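Local coordinates for sortase B (Clostridium perfringens, PDB 5YFK), which is a sortase B, probably a cysteine transpeptidase that attaches proteins to the cell wall, at residues 173-185 with 194-206. The protein carries 1 engineered substitution. Numbering follows the deposited sequence.
Sequences NKEDYEKYLKEQE and GIDLNSNDRILTL
Y177 reaches from helix 174-185 into the bend before strand 203-206. Its OH donates to D201 O at 2.7 Å. The donor stands above that carbonyl plane, 58° out of it. S199 O lies at the ring edge, in plane, 3.3 Å from CE2. L181 CD1, one turn along the helix, covers one ring face and also meets N198 O at 3.3 Å. Both residues press on the type I turn N198-D201. S199 CB sits in the hollow between K174, Y177 and E178, 3.3 Å from E178 OE1. The hollow beside Y177 takes I203. Its CG1 sits between backbone N and carbonyl carbon (chi1 57°), which sets CG1 beside Y177 OH, 3.8 Å away. I203 CD1 meets the edge of the Y180 ring, 3.9 Å from CE2. L181 fills the middle as a forked bump. Its CD2 lies against I203 CG2 at 3.9 Å. L197 CD2 fits the groove between L181 and E185, 3.9 Å from E185 CB. The E185 carboxylate continues to a salt bridge with K191. The turn has its own bracing: N198 OD1 accepts from N200 N in an Asx turn, and N198 N donates to D201 OD2. K223 pairs with that carboxylate too. Farther along, one water joins Y180 OH, T205 OG1 and, weakly, Q184 OE1. Through the turn and through I203 at the start of the strand, the contact packs helix 174-186 beside the beta sheet of the sortase fold.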
# COMPACT_ATOMS: atom_id res chain seq x y z
N ASN A 173 21.23 -6.30 -8.23
CA ASN A 173 21.46 -7.73 -8.03
C ASN A 173 20.91 -8.15 -6.69
O ASN A 173 20.44 -7.31 -5.92
CB ASN A 173 22.96 -8.04 -8.10
CG ASN A 173 23.80 -7.13 -7.21
OD1 ASN A 173 23.54 -6.99 -6.03
ND2 ASN A 173 24.87 -6.59 -7.77
N LYS A 174 21.03 -9.45 -6.40
CA LYS A 174 20.59 -10.05 -5.15
C LYS A 174 21.20 -9.37 -3.92
O LYS A 174 20.53 -9.19 -2.90
CB LYS A 174 20.98 -11.53 -5.15
CG LYS A 174 20.31 -12.37 -4.08
CD LYS A 174 19.00 -12.97 -4.59
CE LYS A 174 19.23 -14.21 -5.43
NZ LYS A 174 17.99 -14.62 -6.14
N GLU A 175 22.52 -9.21 -3.95
CA GLU A 175 23.27 -8.58 -2.86
C GLU A 175 22.70 -7.20 -2.51
O GLU A 175 22.57 -6.83 -1.32
CB GLU A 175 24.75 -8.45 -3.28
CG GLU A 175 25.65 -7.74 -2.28
CD GLU A 175 27.10 -7.69 -2.74
OE1 GLU A 175 27.56 -8.66 -3.39
OE2 GLU A 175 27.79 -6.68 -2.46
N ASP A 176 22.46 -6.40 -3.53
CA ASP A 176 21.91 -5.05 -3.37
C ASP A 176 20.53 -5.11 -2.75
O ASP A 176 20.19 -4.30 -1.90
CB ASP A 176 21.82 -4.34 -4.72
CG ASP A 176 23.19 -3.96 -5.28
OD1 ASP A 176 24.22 -4.20 -4.61
OD2 ASP A 176 23.23 -3.38 -6.39
N TYR A 177 19.74 -6.11 -3.15
CA TYR A 177 18.39 -6.30 -2.59
C TYR A 177 18.46 -6.77 -1.15
O TYR A 177 17.68 -6.33 -0.30
CB TYR A 177 17.64 -7.31 -3.42
CG TYR A 177 16.19 -7.51 -3.01
CD1 TYR A 177 15.37 -6.43 -2.71
CD2 TYR A 177 15.69 -8.78 -2.82
CE1 TYR A 177 14.03 -6.62 -2.40
CE2 TYR A 177 14.37 -8.98 -2.44
CZ TYR A 177 13.54 -7.90 -2.25
OH TYR A 177 12.25 -8.14 -1.82
N GLU A 178 19.34 -7.71 -0.87
CA GLU A 178 19.48 -8.17 0.48
C GLU A 178 19.86 -7.00 1.40
O GLU A 178 19.35 -6.86 2.52
CB GLU A 178 20.53 -9.27 0.55
CG GLU A 178 20.70 -9.84 1.95
CD GLU A 178 19.44 -10.50 2.49
OE1 GLU A 178 18.49 -10.72 1.71
OE2 GLU A 178 19.39 -10.81 3.70
N LYS A 179 20.74 -6.15 0.92
CA LYS A 179 21.17 -4.99 1.68
C LYS A 179 19.96 -4.08 1.96
O LYS A 179 19.82 -3.54 3.06
CB LYS A 179 22.23 -4.23 0.87
CG LYS A 179 22.70 -2.93 1.51
CD LYS A 179 23.97 -2.39 0.85
CE LYS A 179 23.69 -1.17 -0.01
NZ LYS A 179 23.84 -1.45 -1.47
N TYR A 180 19.14 -3.86 0.93
CA TYR A 180 17.90 -3.08 1.10
C TYR A 180 16.96 -3.66 2.15
O TYR A 180 16.42 -2.94 3.01
CB TYR A 180 17.17 -2.98 -0.24
CG TYR A 180 15.98 -2.03 -0.19
CD1 TYR A 180 16.17 -0.65 -0.22
CD2 TYR A 180 14.68 -2.51 -0.10
CE1 TYR A 180 15.09 0.21 -0.28
CE2 TYR A 180 13.59 -1.66 -0.13
CZ TYR A 180 13.79 -0.30 -0.18
OH TYR A 180 12.71 0.57 -0.17
N LEU A 181 16.76 -4.98 2.09
CA LEU A 181 15.87 -5.65 3.03
C LEU A 181 16.38 -5.45 4.45
O LEU A 181 15.61 -5.16 5.36
CB LEU A 181 15.76 -7.14 2.71
CG LEU A 181 15.01 -7.44 1.40
CD1 LEU A 181 14.96 -8.92 1.11
CD2 LEU A 181 13.62 -6.84 1.46
N LYS A 182 17.67 -5.66 4.65
CA LYS A 182 18.31 -5.47 5.96
C LYS A 182 18.13 -4.04 6.51
O LYS A 182 17.74 -3.86 7.68
CB LYS A 182 19.80 -5.85 5.88
CG LYS A 182 20.63 -5.45 7.09
CD LYS A 182 21.78 -6.42 7.32
CE LYS A 182 23.12 -5.72 7.43
NZ LYS A 182 24.22 -6.73 7.52
N GLU A 183 18.27 -3.05 5.63
CA GLU A 183 18.06 -1.66 6.00
C GLU A 183 16.62 -1.47 6.46
O GLU A 183 16.37 -0.84 7.47
CB GLU A 183 18.35 -0.72 4.83
CG GLU A 183 17.72 0.66 4.98
CD GLU A 183 17.73 1.53 3.71
OE1 GLU A 183 17.13 1.12 2.68
OE2 GLU A 183 18.12 2.72 3.83
N GLN A 184 15.67 -1.94 5.65
CA GLN A 184 14.25 -1.71 5.95
C GLN A 184 13.84 -2.40 7.24
O GLN A 184 13.17 -1.80 8.08
CB GLN A 184 13.35 -2.19 4.81
CG GLN A 184 13.61 -1.45 3.51
CD GLN A 184 13.24 0.01 3.61
OE1 GLN A 184 12.12 0.35 3.99
NE2 GLN A 184 14.23 0.89 3.43
N GLU A 185 14.40 -3.58 7.49
CA GLU A 185 14.10 -4.31 8.71
C GLU A 185 14.74 -3.63 9.93
O GLU A 185 14.09 -3.47 10.96
CB GLU A 185 14.59 -5.75 8.59
CG GLU A 185 14.22 -6.62 9.78
CD GLU A 185 14.70 -8.06 9.63
OE1 GLU A 185 15.85 -8.27 9.19
OE2 GLU A 185 13.93 -8.96 10.03
N GLY A 194 10.46 -14.52 13.43
CA GLY A 194 10.30 -15.73 12.63
C GLY A 194 9.88 -15.45 11.19
O GLY A 194 9.38 -16.34 10.49
N ILE A 195 10.09 -14.23 10.73
CA ILE A 195 9.59 -13.78 9.43
C ILE A 195 10.49 -14.25 8.28
O ILE A 195 10.13 -14.14 7.11
CB ILE A 195 9.44 -12.24 9.41
CG1 ILE A 195 8.44 -11.80 8.33
CG2 ILE A 195 10.77 -11.55 9.18
CD1 ILE A 195 7.17 -11.23 8.89
N ASP A 196 11.61 -14.90 8.62
CA ASP A 196 12.60 -15.36 7.63
C ASP A 196 12.72 -14.39 6.44
O ASP A 196 12.64 -14.81 5.28
CB ASP A 196 12.20 -16.75 7.14
CG ASP A 196 13.29 -17.46 6.35
OD1 ASP A 196 14.46 -17.07 6.43
OD2 ASP A 196 12.93 -18.33 5.52
N LEU A 197 13.15 -13.16 6.71
CA LEU A 197 13.28 -12.18 5.65
C LEU A 197 14.55 -12.50 4.86
O LEU A 197 15.62 -12.73 5.45
CB LEU A 197 13.34 -10.76 6.22
CG LEU A 197 13.26 -9.64 5.18
CD1 LEU A 197 11.94 -9.66 4.43
CD2 LEU A 197 13.52 -8.26 5.80
N ASN A 198 14.41 -12.59 3.55
CA ASN A 198 15.52 -13.01 2.69
C ASN A 198 15.37 -12.57 1.24
O ASN A 198 14.31 -12.12 0.81
CB ASN A 198 15.70 -14.53 2.80
CG ASN A 198 14.67 -15.31 1.99
OD1 ASN A 198 14.88 -15.57 0.80
ND2 ASN A 198 13.61 -15.73 2.63
N SER A 199 16.46 -12.64 0.48
CA SER A 199 16.51 -12.01 -0.82
C SER A 199 15.61 -12.68 -1.87
O SER A 199 15.37 -12.12 -2.93
CB SER A 199 17.96 -12.01 -1.32
OG SER A 199 18.28 -13.28 -1.84
N ASN A 200 15.00 -13.81 -1.54
CA ASN A 200 13.98 -14.36 -2.43
C ASN A 200 12.62 -13.71 -2.26
O ASN A 200 11.71 -13.95 -3.04
CB ASN A 200 13.82 -15.86 -2.23
CG ASN A 200 15.07 -16.63 -2.56
OD1 ASN A 200 15.69 -16.41 -3.60
ND2 ASN A 200 15.51 -17.45 -1.62
N ASP A 201 12.47 -12.89 -1.22
CA ASP A 201 11.16 -12.36 -0.88
C ASP A 201 10.71 -11.25 -1.83
O ASP A 201 11.51 -10.61 -2.53
CB ASP A 201 11.15 -11.84 0.56
CG ASP A 201 11.13 -12.95 1.59
OD1 ASP A 201 10.41 -13.94 1.38
OD2 ASP A 201 11.74 -12.76 2.67
N ARG A 202 9.40 -11.06 -1.87
CA ARG A 202 8.82 -9.90 -2.54
C ARG A 202 8.17 -9.03 -1.49
O ARG A 202 7.45 -9.54 -0.62
CB ARG A 202 7.78 -10.33 -3.57
CG ARG A 202 7.33 -9.15 -4.42
CD ARG A 202 6.37 -9.53 -5.53
NE ARG A 202 6.44 -8.52 -6.59
CZ ARG A 202 5.70 -8.52 -7.69
NH1 ARG A 202 5.98 -7.67 -8.67
NH2 ARG A 202 4.66 -9.33 -7.79
N ILE A 203 8.43 -7.74 -1.52
CA ILE A 203 7.90 -6.89 -0.49
C ILE A 203 6.92 -5.85 -1.01
O ILE A 203 6.94 -5.48 -2.18
CB ILE A 203 9.02 -6.21 0.34
CG1 ILE A 203 9.96 -5.39 -0.55
CG2 ILE A 203 9.76 -7.28 1.16
CD1 ILE A 203 10.83 -4.40 0.23
N LEU A 204 6.18 -5.30 -0.05
CA LEU A 204 5.18 -4.27 -0.26
C LEU A 204 5.47 -3.14 0.73
O LEU A 204 5.66 -3.39 1.93
CB LEU A 204 3.79 -4.83 0.03
CG LEU A 204 2.60 -3.87 -0.11
CD1 LEU A 204 2.39 -3.26 -1.48
CD2 LEU A 204 1.35 -4.59 0.31
N THR A 205 5.61 -1.94 0.21
CA THR A 205 5.90 -0.77 1.04
C THR A 205 4.73 0.19 0.97
O THR A 205 4.38 0.65 -0.13
CB THR A 205 7.18 -0.08 0.55
OG1 THR A 205 8.26 -1.02 0.56
CG2 THR A 205 7.51 1.18 1.36
N LEU A 206 4.20 0.57 2.12
CA LEU A 206 3.10 1.52 2.19
C LEU A 206 3.57 2.81 2.84
O LEU A 206 4.18 2.77 3.89
CB LEU A 206 1.94 0.97 3.02
CG LEU A 206 1.42 -0.43 2.68
CD1 LEU A 206 0.27 -0.81 3.59
CD2 LEU A 206 1.02 -0.53 1.22
O HOH W 1 10.90 -0.37 1.50